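PDB 2FI9: outer membrane protein from Bartonella henselae, which is of unknown function but belongs to the DUF498/DUF598 family and forms a small single-chain alpha/beta fold. Local coordinates for residues Val71-Thr76 against Val107-Val112; Asn111-Leu114 against Ala119-Ala122. All coordinates share one frame; numbering follows the deposited sequence.

Contact 1: residues Val71-Thr76 against Val107-Val112; sequences VLLIGT and VRTFNV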
loop_
_atom_site.group_PDB
_atom_site.type_symbol
_atom_site.label_atom_id
_atom_site.label_comp_id
_atom_site.label_asym_id
_atom_site.label_seq_id
_atom_site.Cartn_x
_atom_site.Cartn_y
_atom_site.Cartn_z
ATOM N N VAL A 71 1.025 3.258 -10.334
ATOM C CA VAL A 71 1.547 4.009 -9.177
ATOM C C VAL A 71 1.342 3.241 -7.870
ATOM O O VAL A 71 0.261 2.684 -7.626
ATOM C CB VAL A 71 0.977 5.478 -9.101
ATOM C CG1 VAL A 71 -0.516 5.499 -9.078
ATOM C CG2 VAL A 71 1.534 6.252 -7.883
ATOM N N LEU A 72 2.412 3.162 -7.079
ATOM C CA LEU A 72 2.362 2.571 -5.762
ATOM C C LEU A 72 2.616 3.622 -4.670
ATOM O O LEU A 72 3.671 4.296 -4.658
ATOM C CB LEU A 72 3.385 1.433 -5.644
ATOM C CG LEU A 72 3.457 0.806 -4.245
ATOM C CD1 LEU A 72 2.159 0.079 -3.866
ATOM C CD2 LEU A 72 4.643 -0.124 -4.166
ATOM N N LEU A 73 1.656 3.759 -3.758
ATOM C CA LEU A 73 1.836 4.623 -2.599
ATOM C C LEU A 73 2.305 3.732 -1.470
ATOM O O LEU A 73 1.774 2.633 -1.287
ATOM C CB LEU A 73 0.522 5.312 -2.224
ATOM C CG LEU A 73 -0.152 6.034 -3.396
ATOM C CD1 LEU A 73 -1.557 6.470 -3.035
ATOM C CD2 LEU A 73 0.703 7.228 -3.831
ATOM N N ILE A 74 3.328 4.180 -0.743
ATOM C CA ILE A 74 3.849 3.425 0.368
ATOM C C ILE A 74 3.701 4.226 1.653
ATOM O O ILE A 74 4.317 5.299 1.830
ATOM C CB ILE A 74 5.320 3.018 0.116
ATOM C CG1 ILE A 74 5.393 2.196 -1.177
ATOM C CG2 ILE A 74 5.860 2.208 1.299
ATOM C CD1 ILE A 74 6.775 2.102 -1.779
ATOM N N GLY A 75 2.858 3.711 2.543
ATOM C CA GLY A 75 2.614 4.342 3.841
ATOM C C GLY A 75 3.592 3.725 4.811
ATOM O O GLY A 75 3.488 2.523 5.112
ATOM N N THR A 76 4.547 4.543 5.278
ATOM C CA THR A 76 5.661 4.073 6.115
ATOM C C THR A 76 5.482 4.363 7.607
ATOM O O THR A 76 6.469 4.656 8.331
ATOM C CB THR A 76 7.023 4.658 5.652
ATOM O OG1 THR A 76 6.971 6.091 5.662
ATOM C CG2 THR A 76 7.388 4.169 4.260
ATOM N N VAL A 107 -3.089 6.672 2.915
ATOM C CA VAL A 107 -4.519 6.332 2.890
ATOM C C VAL A 107 -5.313 7.403 2.138
ATOM O O VAL A 107 -6.114 7.081 1.238
ATOM C CB VAL A 107 -5.119 6.155 4.324
ATOM C CG1 VAL A 107 -6.672 6.169 4.297
ATOM C CG2 VAL A 107 -4.561 4.887 4.999
ATOM N N ARG A 108 -5.092 8.669 2.498
ATOM C CA ARG A 108 -5.880 9.763 1.945
ATOM C C ARG A 108 -5.629 9.916 0.459
ATOM O O ARG A 108 -6.570 10.127 -0.301
ATOM C CB ARG A 108 -5.579 11.070 2.673
ATOM C CG ARG A 108 -6.136 11.102 4.084
ATOM C CD ARG A 108 -5.890 12.446 4.749
ATOM N NE ARG A 108 -4.469 12.702 5.015
ATOM C CZ ARG A 108 -3.846 12.404 6.157
ATOM N NH1 ARG A 108 -4.502 11.817 7.152
ATOM N NH2 ARG A 108 -2.563 12.696 6.301
ATOM N N THR A 109 -4.367 9.748 0.059
ATOM C CA THR A 109 -3.943 9.846 -1.337
ATOM C C THR A 109 -4.440 8.659 -2.147
ATOM O O THR A 109 -4.913 8.839 -3.269
ATOM C CB THR A 109 -2.394 9.942 -1.489
ATOM O OG1 THR A 109 -1.885 11.031 -0.711
ATOM C CG2 THR A 109 -2.010 10.169 -2.934
ATOM N N PHE A 110 -4.311 7.450 -1.591
ATOM C CA PHE A 110 -4.892 6.253 -2.213
ATOM C C PHE A 110 -6.383 6.424 -2.512
ATOM O O PHE A 110 -6.836 6.125 -3.618
ATOM C CB PHE A 110 -4.699 5.015 -1.340
ATOM C CG PHE A 110 -5.353 3.777 -1.899
ATOM C CD1 PHE A 110 -4.788 3.107 -2.984
ATOM C CD2 PHE A 110 -6.561 3.296 -1.366
ATOM C CE1 PHE A 110 -5.386 1.968 -3.517
ATOM C CE2 PHE A 110 -7.180 2.131 -1.905
ATOM C CZ PHE A 110 -6.596 1.472 -2.978
ATOM N N ASN A 111 -7.142 6.891 -1.522
ATOM C CA ASN A 111 -8.584 7.053 -1.682
ATOM C C ASN A 111 -8.907 7.984 -2.838
ATOM O O ASN A 111 -9.776 7.679 -3.659
ATOM C CB ASN A 111 -9.226 7.554 -0.384
ATOM C CG ASN A 111 -9.298 6.477 0.683
ATOM O OD1 ASN A 111 -9.048 5.302 0.417
ATOM N ND2 ASN A 111 -9.668 6.870 1.894
ATOM N N VAL A 112 -8.178 9.101 -2.909
ATOM C CA VAL A 112 -8.417 10.117 -3.923
ATOM C C VAL A 112 -8.117 9.554 -5.313
ATOM O O VAL A 112 -8.960 9.636 -6.217
ATOM C CB VAL A 112 -7.596 11.408 -3.635
ATOM C CG1 VAL A 112 -7.468 12.263 -4.894
ATOM C CG2 VAL A 112 -8.249 12.211 -2.500
#
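Leu73 CD1 sits over one face of the flat peptide group that joins Thr109 to Phe110. It lies almost straight above Phe110 N, at 3.3 Å, and 3.7 Å from Thr109 C. This packing is tight. The phenyl ring of Phe110 takes little part. Its CB is the side-chain atom that meets the leucine, 3.9 Å from Leu73 CD1. With CG anti to the backbone N (chi1 176°), the ring runs on to strand 120-124 and rests against Ala122. Thr109 approaches with its methyl. Its CG2 is 3.7 Å from Leu73 CD1 and 4.1 Å from Leu73 CD2, and the two side chains meet at a slant. The threonine hydroxyl has its own partner, since OG1 is hydrogen-bonded to Ala105 O one turn back in the helix. Met101 of strand 97-101 touches both Leu73 and Thr109 and borders the contact. One leucine of strand 71-75, an inner strand of the sheet, therefore reaches the sheet-facing side of helix 103-115. No hydrogen bond crosses between the segments. The contact is apolar, with leucine methyls meeting a threonine methyl, the CB of Phe110 and a helix peptide group, so it rests on close fit rather than on polar pairing.

Contact 2: residues Asn111-Leu114 against Ala119-Ala122; sequences NVLL and AVAA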
loop_
_atom_site.group_PDB
_atom_site.type_symbol
_atom_site.label_atom_id
_atom_site.label_comp_id
_atom_site.label_asym_id
_atom_site.label_seq_id
_atom_site.Cartn_x
_atom_site.Cartn_y
_atom_site.Cartn_z
ATOM N N ASN A 111 -7.142 6.891 -1.522
ATOM C CA ASN A 111 -8.584 7.053 -1.682
ATOM C C ASN A 111 -8.907 7.984 -2.838
ATOM O O ASN A 111 -9.776 7.679 -3.659
ATOM C CB ASN A 111 -9.226 7.554 -0.384
ATOM C CG ASN A 111 -9.298 6.477 0.683
ATOM O OD1 ASN A 111 -9.048 5.302 0.417
ATOM N ND2 ASN A 111 -9.668 6.870 1.894
ATOM N N VAL A 112 -8.178 9.101 -2.909
ATOM C CA VAL A 112 -8.417 10.117 -3.923
ATOM C C VAL A 112 -8.117 9.554 -5.313
ATOM O O VAL A 112 -8.960 9.636 -6.217
ATOM C CB VAL A 112 -7.596 11.408 -3.635
ATOM C CG1 VAL A 112 -7.468 12.263 -4.894
ATOM C CG2 VAL A 112 -8.249 12.211 -2.500
ATOM N N LEU A 113 -6.945 8.946 -5.471
ATOM C CA LEU A 113 -6.548 8.372 -6.751
ATOM C C LEU A 113 -7.437 7.205 -7.176
ATOM O O LEU A 113 -7.735 7.037 -8.371
ATOM C CB LEU A 113 -5.084 7.931 -6.717
ATOM C CG LEU A 113 -4.032 9.029 -6.555
ATOM C CD1 LEU A 113 -2.686 8.377 -6.395
ATOM C CD2 LEU A 113 -4.034 9.954 -7.764
ATOM N N LEU A 114 -7.862 6.403 -6.202
ATOM C CA LEU A 114 -8.818 5.322 -6.470
ATOM C C LEU A 114 -10.138 5.857 -7.055
ATOM O O LEU A 114 -10.659 5.331 -8.049
ATOM C CB LEU A 114 -9.073 4.497 -5.200
ATOM C CG LEU A 114 -9.971 3.277 -5.423
ATOM C CD1 LEU A 114 -9.297 2.271 -6.365
ATOM C CD2 LEU A 114 -10.312 2.649 -4.089
ATOM N N ALA A 119 -4.728 3.654 -11.981
ATOM C CA ALA A 119 -4.158 2.335 -11.687
ATOM C C ALA A 119 -3.233 2.439 -10.458
ATOM O O ALA A 119 -2.011 2.357 -10.574
ATOM C CB ALA A 119 -3.404 1.770 -12.921
ATOM N N VAL A 120 -3.840 2.616 -9.285
ATOM C CA VAL A 120 -3.110 2.877 -8.043
ATOM C C VAL A 120 -3.132 1.665 -7.114
ATOM O O VAL A 120 -4.142 0.919 -7.036
ATOM C CB VAL A 120 -3.691 4.137 -7.312
ATOM C CG1 VAL A 120 -5.108 3.900 -6.856
ATOM C CG2 VAL A 120 -2.778 4.607 -6.135
ATOM N N ALA A 121 -2.009 1.473 -6.428
ATOM C CA ALA A 121 -1.844 0.438 -5.429
ATOM C C ALA A 121 -1.318 1.116 -4.182
ATOM O O ALA A 121 -0.743 2.198 -4.260
ATOM C CB ALA A 121 -0.847 -0.641 -5.916
ATOM N N ALA A 122 -1.500 0.481 -3.031
ATOM C CA ALA A 122 -0.948 0.999 -1.779
ATOM C C ALA A 122 -0.392 -0.127 -0.920
ATOM O O ALA A 122 -0.982 -1.205 -0.843
ATOM C CB ALA A 122 -2.023 1.757 -1.009
#
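Val120 packs against Leu113 and Leu114 where a beta-alpha-beta crossover returns to its sheet. Helix 103-115 follows strand 97-101, and the chain then turns into strand 120-124. The two strands run parallel, with strand 71-75 between them. The contact joins the last turn of the helix to the start of the returning strand. The CA atoms of Leu114 and Val120 are 6.4 Å apart.

The side-chain packing is apolar. Leu113 and Val120 cross at about a right angle. Leu113 CD1 meets Val120 CG2 at 3.8 Å, and Leu113 CB lies 4.0 Å from Val120 CG1. The valine thus touches both the root and the end of the leucine. Both methyls touch Leu113 CB. CG2, anti to the backbone N, alone goes on to Leu113 CD1, while CG1, between N and the carbonyl carbon (chi1 65°), turns to the Leu114 backbone. Leu114 adds less. Its CB is 4.3 Å from Val120 CG1, and the rest of its side chain leads toward Arg15. Further apolar neighbours close in on Val120, with Leu73 and Val71 touching it from the adjacent strand and Phe110 from the helix.

Polar links run to other parts of the chain, and no hydrogen bond joins the two segments. The carbonyl oxygen of Val120 accepts a hydrogen bond from Arg15 NH1.

The remaining contact is between a methyl and the backbone. Val120 CG1 stands almost directly above the face of the Leu113-Leu114 peptide group, with Leu114 N 3.8 Å below it.

How the contacts relate
Strand 71-75 comes first along the chain. Helix 85-93 and strand 97-101 follow before helix 103-115 returns to it, so contact 1 closes a long loop of 30 residues. Contact 2 starts where contact 1 ends, with Asn111 and Val112 shared by the two contacts. It closes only the short turn into strand 120-124. The loops are consecutive and neither encloses the other. Both contacts set the same helix on the same sheet, on neighbouring parallel strands. Those strands are themselves joined by probable hydrogen bonds, Val71 O to Ala121 N at 2.8 Å and Leu73 N to Ala121 O at 2.9 Å.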